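Local coordinates for multifunctional non-homologous end joining DNA repair protein LigD (Mycobacterium tuberculosis, PDB 2IRX) that probably works with Ku to repair DNA double-strand breaks by end joining, this piece being its primase-like polymerase domain, caught with GTP and manganese, at residues A52-W57 / F66-L71; L111-P116 / T240-S245; S175-L180 / R247-P252. All coordinates share one frame; numbering follows the deposited sequence.

Interaction 1. Residues A52-W57 / F66-L71; sequences ATRKRW and FFEKQL. With GTP (guanosine-5'-triphosphate), chain C.
Phe67 is pressed between the methyl of Thr53 and the guanine base of GTP. The two segments form an antiparallel beta hairpin. On the Lys55 and Phe67 face the packing is tight. Thr53 CG2 sits over the centre of the Phe67 ring, 3.5 Å from its centroid, in a CH-pi contact. The base lies over the opposite face of the ring, with Phe67 CD2 3.3 Å from GTP C2. Lys55 is fully extended and sends NZ to the base, 2.9 Å from GTP N7. This fits its assignment, by similarity, as a substrate-binding residue.

The other face carries Arg54, Arg56 and Glu68 in a salt-bridge network. Glu68 OE2 meets Arg54 NH2 at 2.7 Å with its anti lone pair, and OE1 takes Arg56 NH1 at 2.7 Å on its syn side. Arg54 bends at chi2 and chi3 (83° and 61°), which lets NH1 reach Lys69 O, 2.9 Å away and in the guanidinium plane. Arg54 NH2 also donates to Gln70 O at 3.0 Å. A water bridges Arg54 NE and Glu68 OE2. The looser, solvent side lies at the Phe66 ring and the Lys69 side chain. There the ring rests against Arg56 CB at the surface.

Strand 66-68 is an outermost strand of a four-stranded sheet. Strand 53-56 pairs on its other side with strand 112-115, and Arg54 packs on Trp104 and Ile105 of helix 99-107.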
loop_
_atom_site.group_PDB
_atom_site.type_symbol
_atom_site.label_atom_id
_atom_site.label_comp_id
_atom_site.label_asym_id
_atom_site.label_seq_id
_atom_site.Cartn_x
_atom_site.Cartn_y
_atom_site.Cartn_z
ATOM N N ALA A 52 11.061 1.925 1.678
ATOM C CA ALA A 52 10.056 1.357 2.581
ATOM C C ALA A 52 9.971 2.153 3.891
ATOM O O ALA A 52 10.955 2.252 4.631
ATOM C CB ALA A 52 10.383 -0.123 2.880
ATOM N N THR A 53 8.804 2.739 4.123
ATOM C CA THR A 53 8.432 3.327 5.405
ATOM C C THR A 53 7.756 2.234 6.259
ATOM O O THR A 53 6.859 1.529 5.781
ATOM C CB THR A 53 7.494 4.538 5.202
ATOM O OG1 THR A 53 8.192 5.559 4.469
ATOM C CG2 THR A 53 6.999 5.113 6.549
ATOM N N ARG A 54 8.207 2.103 7.503
ATOM C CA ARG A 54 7.737 1.076 8.441
ATOM C C ARG A 54 6.815 1.728 9.477
ATOM O O ARG A 54 7.256 2.581 10.301
ATOM C CB ARG A 54 8.930 0.399 9.156
ATOM C CG ARG A 54 9.853 -0.507 8.301
ATOM C CD ARG A 54 10.943 0.280 7.528
ATOM N NE ARG A 54 11.829 0.999 8.440
ATOM C CZ ARG A 54 12.334 2.210 8.218
ATOM N NH1 ARG A 54 12.039 2.861 7.097
ATOM N NH2 ARG A 54 13.142 2.782 9.129
ATOM N N LYS A 55 5.547 1.339 9.470
ATOM C CA LYS A 55 4.692 1.668 10.605
ATOM C C LYS A 55 4.762 0.530 11.644
ATOM O O LYS A 55 4.281 -0.606 11.410
ATOM C CB LYS A 55 3.264 1.978 10.173
ATOM C CG LYS A 55 2.473 2.801 11.205
ATOM C CD LYS A 55 1.166 3.343 10.606
ATOM C CE LYS A 55 0.348 4.077 11.691
ATOM N NZ LYS A 55 -0.916 4.727 11.110
ATOM N N ARG A 56 5.339 0.868 12.796
ATOM C CA ARG A 56 5.665 -0.109 13.822
ATOM C C ARG A 56 4.779 -0.025 15.056
ATOM O O ARG A 56 4.432 1.061 15.521
ATOM C CB ARG A 56 7.148 -0.000 14.236
ATOM C CG ARG A 56 8.136 -0.155 13.010
ATOM C CD ARG A 56 9.573 0.151 13.466
ATOM N NE ARG A 56 10.027 -0.781 14.500
ATOM C CZ ARG A 56 11.095 -0.595 15.287
ATOM N NH1 ARG A 56 11.861 0.508 15.175
ATOM N NH2 ARG A 56 11.408 -1.530 16.186
ATOM N N TRP A 57 4.417 -1.200 15.567
ATOM C CA TRP A 57 3.693 -1.347 16.831
ATOM C C TRP A 57 4.501 -2.311 17.727
ATOM O O TRP A 57 4.144 -3.493 17.856
ATOM C CB TRP A 57 2.313 -1.954 16.555
ATOM C CG TRP A 57 1.228 -1.020 16.048
ATOM C CD1 TRP A 57 0.236 -0.424 16.805
ATOM C CD2 TRP A 57 0.962 -0.650 14.679
ATOM N NE1 TRP A 57 -0.615 0.303 15.989
ATOM C CE2 TRP A 57 -0.193 0.187 14.686
ATOM C CE3 TRP A 57 1.596 -0.920 13.455
ATOM C CZ2 TRP A 57 -0.723 0.754 13.508
ATOM C CZ3 TRP A 57 1.057 -0.351 12.273
ATOM C CH2 TRP A 57 -0.085 0.473 12.318
ATOM N N PHE A 66 4.332 4.204 15.527
ATOM C CA PHE A 66 5.004 5.327 14.905
ATOM C C PHE A 66 5.333 4.988 13.440
ATOM O O PHE A 66 5.451 3.816 13.056
ATOM C CB PHE A 66 6.245 5.764 15.720
ATOM C CG PHE A 66 7.207 4.649 15.998
ATOM C CD1 PHE A 66 8.263 4.396 15.110
ATOM C CD2 PHE A 66 7.036 3.819 17.112
ATOM C CE1 PHE A 66 9.183 3.361 15.340
ATOM C CE2 PHE A 66 7.950 2.762 17.368
ATOM C CZ PHE A 66 9.017 2.525 16.483
ATOM N N PHE A 67 5.474 6.038 12.640
ATOM C CA PHE A 67 5.673 5.917 11.217
ATOM C C PHE A 67 7.165 6.198 11.013
ATOM O O PHE A 67 7.608 7.368 11.023
ATOM C CB PHE A 67 4.780 6.968 10.565
ATOM C CG PHE A 67 4.452 6.723 9.123
ATOM C CD1 PHE A 67 3.750 5.578 8.722
ATOM C CD2 PHE A 67 4.781 7.705 8.170
ATOM C CE1 PHE A 67 3.415 5.366 7.361
ATOM C CE2 PHE A 67 4.418 7.534 6.808
ATOM C CZ PHE A 67 3.747 6.356 6.402
ATOM N N GLU A 68 7.942 5.129 10.848
ATOM C CA GLU A 68 9.400 5.265 10.859
ATOM C C GLU A 68 9.955 5.321 9.442
ATOM O O GLU A 68 9.760 4.395 8.652
ATOM C CB GLU A 68 10.031 4.143 11.651
ATOM C CG GLU A 68 11.518 4.302 11.897
ATOM C CD GLU A 68 12.085 2.998 12.452
ATOM O OE1 GLU A 68 11.914 2.757 13.639
ATOM O OE2 GLU A 68 12.641 2.177 11.682
ATOM N N LYS A 69 10.608 6.431 9.109
ATOM C CA LYS A 69 11.150 6.631 7.756
ATOM C C LYS A 69 12.654 6.418 7.764
ATOM O O LYS A 69 13.168 5.488 7.125
ATOM C CB LYS A 69 10.801 8.036 7.245
ATOM C CG LYS A 69 9.278 8.293 7.084
ATOM C CD LYS A 69 9.006 9.742 6.666
ATOM C CE LYS A 69 7.481 9.993 6.600
ATOM N NZ LYS A 69 7.160 11.455 6.308
ATOM N N GLN A 70 13.362 7.274 8.510
ATOM C CA GLN A 70 14.810 7.133 8.691
ATOM C C GLN A 70 15.220 5.737 9.171
ATOM O O GLN A 70 14.657 5.177 10.132
ATOM C CB GLN A 70 15.363 8.209 9.647
ATOM C CG GLN A 70 16.874 8.050 9.934
ATOM C CD GLN A 70 17.749 8.380 8.728
ATOM O OE1 GLN A 70 17.386 9.206 7.885
ATOM N NE2 GLN A 70 18.913 7.733 8.648
ATOM N N LEU A 71 16.229 5.195 8.496
ATOM C CA LEU A 71 16.823 3.927 8.893
ATOM C C LEU A 71 17.750 4.126 10.112
ATOM O O LEU A 71 18.654 4.994 10.110
ATOM C CB LEU A 71 17.576 3.315 7.694
ATOM C CG LEU A 71 17.951 1.845 7.738
ATOM C CD1 LEU A 71 16.750 0.944 8.109
ATOM C CD2 LEU A 71 18.626 1.385 6.414
HETATM P PG GTP C . -8.390 3.174 5.256
HETATM O O1G GTP C . -9.012 2.167 4.366
HETATM O O2G GTP C . -8.607 4.581 4.739
HETATM O O3G GTP C . -8.823 3.013 6.688
HETATM O O3B GTP C . -6.811 2.784 5.252
HETATM P PB GTP C . -5.598 3.478 4.467
HETATM O O1B GTP C . -6.011 4.017 3.136
HETATM O O2B GTP C . -4.503 2.498 4.297
HETATM O O3A GTP C . -5.293 4.735 5.399
HETATM P PA GTP C . -4.088 5.085 6.409
HETATM O O1A GTP C . -3.426 3.840 6.938
HETATM O O2A GTP C . -4.730 5.953 7.466
HETATM O "O5'" GTP C . -3.079 5.929 5.514
HETATM C "C5'" GTP C . -3.466 7.116 4.809
HETATM C "C4'" GTP C . -2.209 7.869 4.354
HETATM O "O4'" GTP C . -1.337 8.216 5.430
HETATM C "C3'" GTP C . -1.363 7.045 3.401
HETATM O "O3'" GTP C . -0.754 7.989 2.561
HETATM C "C2'" GTP C . -0.299 6.408 4.308
HETATM O "O2'" GTP C . 0.934 6.009 3.725
HETATM C "C1'" GTP C . -0.094 7.494 5.351
HETATM N N9 GTP C . 0.086 7.083 6.754
HETATM C C8 GTP C . -0.469 6.029 7.436
HETATM N N7 GTP C . -0.071 6.128 8.723
HETATM C C5 GTP C . 0.687 7.248 8.865
HETATM C C6 GTP C . 1.322 7.835 9.968
HETATM O O6 GTP C . 1.264 7.308 11.082
HETATM N N1 GTP C . 2.020 9.027 9.788
HETATM C C2 GTP C . 2.096 9.634 8.546
HETATM N N2 GTP C . 2.793 10.770 8.398
HETATM N N3 GTP C . 1.466 9.041 7.450
HETATM C C4 GTP C . 0.773 7.864 7.628
HETATM O O HOH W 1 12.053 -0.110 10.986
#

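Interaction 2. Residues L111-P116 / T240-S245; sequences LEVHVP and TIAPYS. With GTP (guanosine-5'-triphosphate), chain C.
His114 and Ile241 meet as a non-hydrogen-bonded pair where strand 240-241 joins strand 112-115 in an antiparallel sheet. The CB of Ile241 stands over one face of the imidazole, 4.0 Å from its centroid, in a CH-pi contact. The Ile241 and Glu112 side chains cross at about a right angle, and Ile241 CD1 touches Glu112 CD. CG1 of Ile241 is anti to the backbone N (chi1 -162°) and the chain stays extended beyond it (chi2 166°), which together carry CD1 across to Glu112.

The His114 ring is used at both nitrogens. ND1 is hydrogen-bonded to the ribose of GTP, 2.8 Å from O2', and either atom could be the donor. NE2 donates to Glu112 OE1 at 2.8 Å, and that oxygen lies in the ring plane. The carboxylate thus holds the imidazole rotation. Phe67 meets the His114 ring edge-to-face. His114 binds the polymerase substrate by similarity, and the bound GTP agrees with this.

The next shell fixes the carboxylate. Glu112 OE2 forms a salt bridge with Arg247 and also accepts from Gly248 N.

On the other side of the sheet, Thr240 turns its hydroxyl to Gln233. The backbone sets the register. Val115 and Thr240 exchange two hydrogen bonds as a hydrogen-bonded pair. Ala242 N donates almost straight to Val113 O, at 2.7 Å and 175°. A type II turn from Ala242 to Ser245 then swings the chain back to the strand. Leu111 and Glu112 form a classic beta bulge opposite Lys55. Near this bulge Val113 N donates to a side-chain oxygen, Ser245 OG, at 3.1 Å.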
loop_
_atom_site.group_PDB
_atom_site.type_symbol
_atom_site.label_atom_id
_atom_site.label_comp_id
_atom_site.label_asym_id
_atom_site.label_seq_id
_atom_site.Cartn_x
_atom_site.Cartn_y
_atom_site.Cartn_z
ATOM N N LEU A 111 4.316 -3.799 11.291
ATOM C CA LEU A 111 3.105 -4.444 10.785
ATOM C C LEU A 111 2.761 -3.938 9.393
ATOM O O LEU A 111 2.320 -4.723 8.545
ATOM C CB LEU A 111 1.918 -4.174 11.723
ATOM C CG LEU A 111 2.077 -4.735 13.151
ATOM C CD1 LEU A 111 0.800 -4.477 13.994
ATOM C CD2 LEU A 111 2.419 -6.252 13.161
ATOM N N GLU A 112 2.943 -2.632 9.170
ATOM C CA GLU A 112 2.620 -2.037 7.869
ATOM C C GLU A 112 3.876 -1.542 7.164
ATOM O O GLU A 112 4.762 -0.898 7.779
ATOM C CB GLU A 112 1.616 -0.867 8.019
ATOM C CG GLU A 112 0.340 -1.249 8.797
ATOM C CD GLU A 112 -0.738 -0.197 8.760
ATOM O OE1 GLU A 112 -0.442 0.948 8.341
ATOM O OE2 GLU A 112 -1.901 -0.520 9.125
ATOM N N VAL A 113 3.928 -1.830 5.872
ATOM C CA VAL A 113 4.990 -1.355 5.000
ATOM C C VAL A 113 4.319 -0.399 4.005
ATOM O O VAL A 113 3.357 -0.780 3.297
ATOM C CB VAL A 113 5.691 -2.526 4.247
ATOM C CG1 VAL A 113 6.717 -1.970 3.243
ATOM C CG2 VAL A 113 6.320 -3.542 5.255
ATOM N N HIS A 114 4.779 0.845 4.022
ATOM C CA HIS A 114 4.242 1.904 3.146
ATOM C C HIS A 114 5.302 2.330 2.107
ATOM O O HIS A 114 6.477 2.484 2.446
ATOM C CB HIS A 114 3.765 3.100 3.966
ATOM C CG HIS A 114 2.590 2.798 4.858
ATOM N ND1 HIS A 114 1.341 3.352 4.661
ATOM C CD2 HIS A 114 2.481 2.000 5.954
ATOM C CE1 HIS A 114 0.510 2.916 5.593
ATOM N NE2 HIS A 114 1.175 2.087 6.390
ATOM N N VAL A 115 4.874 2.532 0.859
ATOM C CA VAL A 115 5.806 2.905 -0.237
ATOM C C VAL A 115 5.190 3.968 -1.165
ATOM O O VAL A 115 3.928 4.069 -1.267
ATOM C CB VAL A 115 6.256 1.660 -1.093
ATOM C CG1 VAL A 115 7.073 0.649 -0.256
ATOM C CG2 VAL A 115 5.034 0.958 -1.741
ATOM N N PRO A 116 6.058 4.735 -1.859
ATOM C CA PRO A 116 5.555 5.666 -2.874
ATOM C C PRO A 116 5.303 4.930 -4.192
ATOM O O PRO A 116 5.635 3.723 -4.317
ATOM C CB PRO A 116 6.702 6.688 -3.018
ATOM C CG PRO A 116 7.937 5.892 -2.801
ATOM C CD PRO A 116 7.537 4.806 -1.741
ATOM N N THR A 240 1.628 5.019 0.136
ATOM C CA THR A 240 0.402 4.249 0.306
ATOM C C THR A 240 0.868 2.886 0.789
ATOM O O THR A 240 1.915 2.383 0.344
ATOM C CB THR A 240 -0.409 4.119 -1.025
ATOM O OG1 THR A 240 -0.710 5.452 -1.525
ATOM C CG2 THR A 240 -1.727 3.350 -0.782
ATOM N N ILE A 241 0.093 2.280 1.681
ATOM C CA ILE A 241 0.428 0.944 2.179
ATOM C C ILE A 241 0.673 -0.023 0.998
ATOM O O ILE A 241 -0.069 -0.001 -0.017
ATOM C CB ILE A 241 -0.638 0.395 3.151
ATOM C CG1 ILE A 241 -0.043 -0.761 3.985
ATOM C CG2 ILE A 241 -1.964 -0.023 2.391
ATOM C CD1 ILE A 241 -0.911 -1.127 5.171
ATOM N N ALA A 242 1.711 -0.853 1.124
ATOM C CA ALA A 242 2.037 -1.865 0.092
ATOM C C ALA A 242 0.956 -2.956 -0.016
ATOM O O ALA A 242 0.474 -3.445 1.004
ATOM C CB ALA A 242 3.416 -2.511 0.375
ATOM N N PRO A 243 0.607 -3.361 -1.256
ATOM C CA PRO A 243 -0.184 -4.586 -1.435
ATOM C C PRO A 243 0.420 -5.746 -0.619
ATOM O O PRO A 243 1.652 -5.877 -0.545
ATOM C CB PRO A 243 -0.075 -4.855 -2.950
ATOM C CG PRO A 243 -0.005 -3.426 -3.520
ATOM C CD PRO A 243 0.914 -2.707 -2.544
ATOM N N TYR A 244 -0.445 -6.525 0.019
ATOM C CA TYR A 244 -0.068 -7.666 0.878
ATOM C C TYR A 244 0.411 -7.271 2.300
ATOM O O TYR A 244 0.563 -8.119 3.161
ATOM C CB TYR A 244 0.944 -8.601 0.175
ATOM C CG TYR A 244 0.410 -9.228 -1.081
ATOM C CD1 TYR A 244 -0.520 -10.274 -1.022
ATOM C CD2 TYR A 244 0.857 -8.807 -2.331
ATOM C CE1 TYR A 244 -1.024 -10.873 -2.205
ATOM C CE2 TYR A 244 0.372 -9.401 -3.524
ATOM C CZ TYR A 244 -0.568 -10.429 -3.444
ATOM O OH TYR A 244 -1.059 -11.026 -4.595
ATOM N N SER A 245 0.621 -5.986 2.560
ATOM C CA SER A 245 0.909 -5.536 3.926
ATOM C C SER A 245 -0.177 -5.951 4.905
ATOM O O SER A 245 -1.374 -5.871 4.592
ATOM C CB SER A 245 1.078 -4.004 4.005
ATOM O OG SER A 245 1.532 -3.645 5.304
HETATM P PG GTP C . -8.390 3.174 5.256
HETATM O O1G GTP C . -9.012 2.167 4.366
HETATM O O2G GTP C . -8.607 4.581 4.739
HETATM O O3G GTP C . -8.823 3.013 6.688
HETATM O O3B GTP C . -6.811 2.784 5.252
HETATM P PB GTP C . -5.598 3.478 4.467
HETATM O O1B GTP C . -6.011 4.017 3.136
HETATM O O2B GTP C . -4.503 2.498 4.297
HETATM O O3A GTP C . -5.293 4.735 5.399
HETATM P PA GTP C . -4.088 5.085 6.409
HETATM O O1A GTP C . -3.426 3.840 6.938
HETATM O O2A GTP C . -4.730 5.953 7.466
HETATM O "O5'" GTP C . -3.079 5.929 5.514
HETATM C "C5'" GTP C . -3.466 7.116 4.809
HETATM C "C4'" GTP C . -2.209 7.869 4.354
HETATM O "O4'" GTP C . -1.337 8.216 5.430
HETATM C "C3'" GTP C . -1.363 7.045 3.401
HETATM O "O3'" GTP C . -0.754 7.989 2.561
HETATM C "C2'" GTP C . -0.299 6.408 4.308
HETATM O "O2'" GTP C . 0.934 6.009 3.725
HETATM C "C1'" GTP C . -0.094 7.494 5.351
HETATM N N9 GTP C . 0.086 7.083 6.754
HETATM C C8 GTP C . -0.469 6.029 7.436
HETATM N N7 GTP C . -0.071 6.128 8.723
HETATM C C5 GTP C . 0.687 7.248 8.865
HETATM C C6 GTP C . 1.322 7.835 9.968
HETATM O O6 GTP C . 1.264 7.308 11.082
HETATM N N1 GTP C . 2.020 9.027 9.788
HETATM C C2 GTP C . 2.096 9.634 8.546
HETATM N N2 GTP C . 2.793 10.770 8.398
HETATM N N3 GTP C . 1.466 9.041 7.450
HETATM C C4 GTP C . 0.773 7.864 7.628
#

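Interaction 3. Residues S175-L180 / R247-P252; sequences SGSKGL and RGRTHP. With GTP (guanosine-5'-triphosphate), chain C.
The Arg247 guanidinium has Ser177 CB over one face, toward its rim, and at its edge the carbonyl of Ser175 and the beta phosphate of GTP. The Arg249 guanidinium makes a weak bond to GTP O1A at its edge, while Ser177 OG lies somewhat out of its plane. The two loops thus line part of the triphosphate-binding pocket in the primase-polymerase domain.

Arg247 NH2 is shared. It donates to Ser175 O at 2.8 Å, close to straight at 169°, and to GTP O2B at 2.7 Å. The first bond comes from above the carbonyl plane. Bends at chi2 and chi3 fold the chain over Gly176, so NH1 also reaches GTP O1A. Gly176, at a positive phi of 95°, lies against Arg247, whose CG is 3.6 Å from Gly176 CA.

Loop 175-180 holds the gamma phosphate. Ser175 OG donates to GTP O1G and accepts from Ser177 N, making an ST turn. The backbone N atoms of Lys178 and Gly179 also donate to O1G, which therefore has three donors in this loop. Lys178 NZ curls back to GTP O3G. The gathered positive charge probably offsets the negative charge of the triphosphate.

Ser177 OG joins the two loops at the phosphate: it donates to GTP O3G, in a bond of doubtful length, and receives Arg249 NE at 3.0 Å.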
loop_
_atom_site.group_PDB
_atom_site.type_symbol
_atom_site.label_atom_id
_atom_site.label_comp_id
_atom_site.label_asym_id
_atom_site.label_seq_id
_atom_site.Cartn_x
_atom_site.Cartn_y
_atom_site.Cartn_z
ATOM N N SER A 175 -8.309 -2.330 1.299
ATOM C CA SER A 175 -7.170 -1.773 2.053
ATOM C C SER A 175 -6.760 -2.541 3.311
ATOM O O SER A 175 -5.642 -2.382 3.796
ATOM C CB SER A 175 -7.452 -0.324 2.469
ATOM O OG SER A 175 -8.384 -0.327 3.533
ATOM N N GLY A 176 -7.685 -3.339 3.855
ATOM C CA GLY A 176 -7.492 -4.023 5.138
ATOM C C GLY A 176 -8.083 -3.229 6.292
ATOM O O GLY A 176 -8.157 -3.715 7.419
ATOM N N SER A 177 -8.502 -1.998 5.999
ATOM C CA SER A 177 -9.003 -1.104 7.023
ATOM C C SER A 177 -10.468 -0.774 6.698
ATOM O O SER A 177 -11.337 -1.573 6.998
ATOM C CB SER A 177 -8.091 0.116 7.153
ATOM O OG SER A 177 -8.550 1.032 8.144
ATOM N N LYS A 178 -10.746 0.355 6.058
ATOM C CA LYS A 178 -12.143 0.785 5.842
ATOM C C LYS A 178 -12.564 0.873 4.364
ATOM O O LYS A 178 -13.765 0.856 4.044
ATOM C CB LYS A 178 -12.359 2.158 6.508
ATOM C CG LYS A 178 -12.483 2.074 8.036
ATOM C CD LYS A 178 -12.224 3.375 8.832
ATOM C CE LYS A 178 -12.163 4.669 8.015
ATOM N NZ LYS A 178 -10.725 5.075 7.767
ATOM N N GLY A 179 -11.580 1.001 3.474
ATOM C CA GLY A 179 -11.849 1.339 2.067
ATOM C C GLY A 179 -11.168 0.452 1.041
ATOM O O GLY A 179 -10.917 -0.741 1.269
ATOM N N LEU A 180 -10.894 1.051 -0.114
ATOM C CA LEU A 180 -10.349 0.341 -1.265
ATOM C C LEU A 180 -9.205 1.149 -1.827
ATOM O O LEU A 180 -9.236 2.381 -1.791
ATOM C CB LEU A 180 -11.405 0.212 -2.374
ATOM C CG LEU A 180 -12.670 -0.600 -2.198
ATOM C CD1 LEU A 180 -13.550 -0.455 -3.451
ATOM C CD2 LEU A 180 -12.307 -2.067 -1.970
ATOM N N ARG A 247 -2.220 -5.050 8.385
ATOM C CA ARG A 247 -2.685 -3.788 8.973
ATOM C C ARG A 247 -2.506 -3.794 10.496
ATOM O O ARG A 247 -2.737 -4.795 11.160
ATOM C CB ARG A 247 -4.178 -3.548 8.696
ATOM C CG ARG A 247 -4.580 -3.588 7.225
ATOM C CD ARG A 247 -3.787 -2.641 6.345
ATOM N NE ARG A 247 -3.569 -1.291 6.879
ATOM C CZ ARG A 247 -3.902 -0.138 6.283
ATOM N NH1 ARG A 247 -3.551 1.008 6.868
ATOM N NH2 ARG A 247 -4.568 -0.094 5.110
ATOM N N GLY A 248 -2.159 -2.642 11.027
ATOM C CA GLY A 248 -2.144 -2.420 12.488
ATOM C C GLY A 248 -3.535 -2.016 12.938
ATOM O O GLY A 248 -3.771 -0.860 13.210
ATOM N N ARG A 249 -4.453 -2.975 12.982
ATOM C CA ARG A 249 -5.857 -2.754 13.357
ATOM C C ARG A 249 -6.190 -3.895 14.308
ATOM O O ARG A 249 -5.335 -4.761 14.531
ATOM C CB ARG A 249 -6.784 -2.792 12.114
ATOM C CG ARG A 249 -6.461 -1.776 11.001
ATOM C CD ARG A 249 -6.749 -0.345 11.474
ATOM N NE ARG A 249 -6.622 0.670 10.418
ATOM C CZ ARG A 249 -5.497 1.291 10.057
ATOM N NH1 ARG A 249 -4.315 1.000 10.630
ATOM N NH2 ARG A 249 -5.564 2.207 9.084
ATOM N N THR A 250 -7.408 -3.901 14.863
ATOM C CA THR A 250 -7.805 -4.892 15.851
ATOM C C THR A 250 -7.624 -6.319 15.345
ATOM O O THR A 250 -7.236 -7.190 16.108
ATOM C CB THR A 250 -9.265 -4.673 16.289
ATOM O OG1 THR A 250 -9.343 -3.395 16.935
ATOM C CG2 THR A 250 -9.651 -5.694 17.309
ATOM N N HIS A 251 -7.932 -6.541 14.062
ATOM C CA HIS A 251 -7.675 -7.845 13.429
ATOM C C HIS A 251 -6.516 -7.761 12.429
ATOM O O HIS A 251 -6.314 -6.693 11.806
ATOM C CB HIS A 251 -8.949 -8.398 12.769
ATOM C CG HIS A 251 -10.004 -8.843 13.752
ATOM N ND1 HIS A 251 -11.090 -9.594 13.379
ATOM C CD2 HIS A 251 -10.125 -8.644 15.087
ATOM C CE1 HIS A 251 -11.850 -9.830 14.438
ATOM N NE2 HIS A 251 -11.289 -9.256 15.486
ATOM N N PRO A 252 -5.745 -8.859 12.283
ATOM C CA PRO A 252 -4.609 -8.887 11.333
ATOM C C PRO A 252 -5.125 -9.049 9.888
ATOM O O PRO A 252 -4.945 -10.094 9.235
ATOM C CB PRO A 252 -3.791 -10.101 11.811
ATOM C CG PRO A 252 -4.867 -11.056 12.329
ATOM C CD PRO A 252 -5.850 -10.129 13.039
HETATM P PG GTP C . -8.390 3.174 5.256
HETATM O O1G GTP C . -9.012 2.167 4.366
HETATM O O2G GTP C . -8.607 4.581 4.739
HETATM O O3G GTP C . -8.823 3.013 6.688
HETATM O O3B GTP C . -6.811 2.784 5.252
HETATM P PB GTP C . -5.598 3.478 4.467
HETATM O O1B GTP C . -6.011 4.017 3.136
HETATM O O2B GTP C . -4.503 2.498 4.297
HETATM O O3A GTP C . -5.293 4.735 5.399
HETATM P PA GTP C . -4.088 5.085 6.409
HETATM O O1A GTP C . -3.426 3.840 6.938
HETATM O O2A GTP C . -4.730 5.953 7.466
HETATM O "O5'" GTP C . -3.079 5.929 5.514
HETATM C "C5'" GTP C . -3.466 7.116 4.809
HETATM C "C4'" GTP C . -2.209 7.869 4.354
HETATM O "O4'" GTP C . -1.337 8.216 5.430
HETATM C "C3'" GTP C . -1.363 7.045 3.401
HETATM O "O3'" GTP C . -0.754 7.989 2.561
HETATM C "C2'" GTP C . -0.299 6.408 4.308
HETATM O "O2'" GTP C . 0.934 6.009 3.725
HETATM C "C1'" GTP C . -0.094 7.494 5.351
HETATM N N9 GTP C . 0.086 7.083 6.754
HETATM C C8 GTP C . -0.469 6.029 7.436
HETATM N N7 GTP C . -0.071 6.128 8.723
HETATM C C5 GTP C . 0.687 7.248 8.865
HETATM C C6 GTP C . 1.322 7.835 9.968
HETATM O O6 GTP C . 1.264 7.308 11.082
HETATM N N1 GTP C . 2.020 9.027 9.788
HETATM C C2 GTP C . 2.096 9.634 8.546
HETATM N N2 GTP C . 2.793 10.770 8.398
HETATM N N3 GTP C . 1.466 9.041 7.450
HETATM C C4 GTP C . 0.773 7.864 7.628
#

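Overall arrangement
From the N terminus, interaction 1 comes first. It closes the short loop between strands 53-56 and 66-68 and is complete before the others open. Interaction 2 then spans 124 residues, bringing segment 240-245 back to strand 112-115. Interaction 3 starts inside that span and ends beyond it, so interactions 2 and 3 cross. Interactions 1 and 2 build one four-stranded sheet, with 53-56 beside 112-115. Interaction 3 joins two loops that lead into strands 180-186 and 253-257 of the larger mixed sheet. Glu112 contacts Arg247 and Gly248, linking the two parts. All three interactions touch GTP: base, ribose and triphosphate in turn.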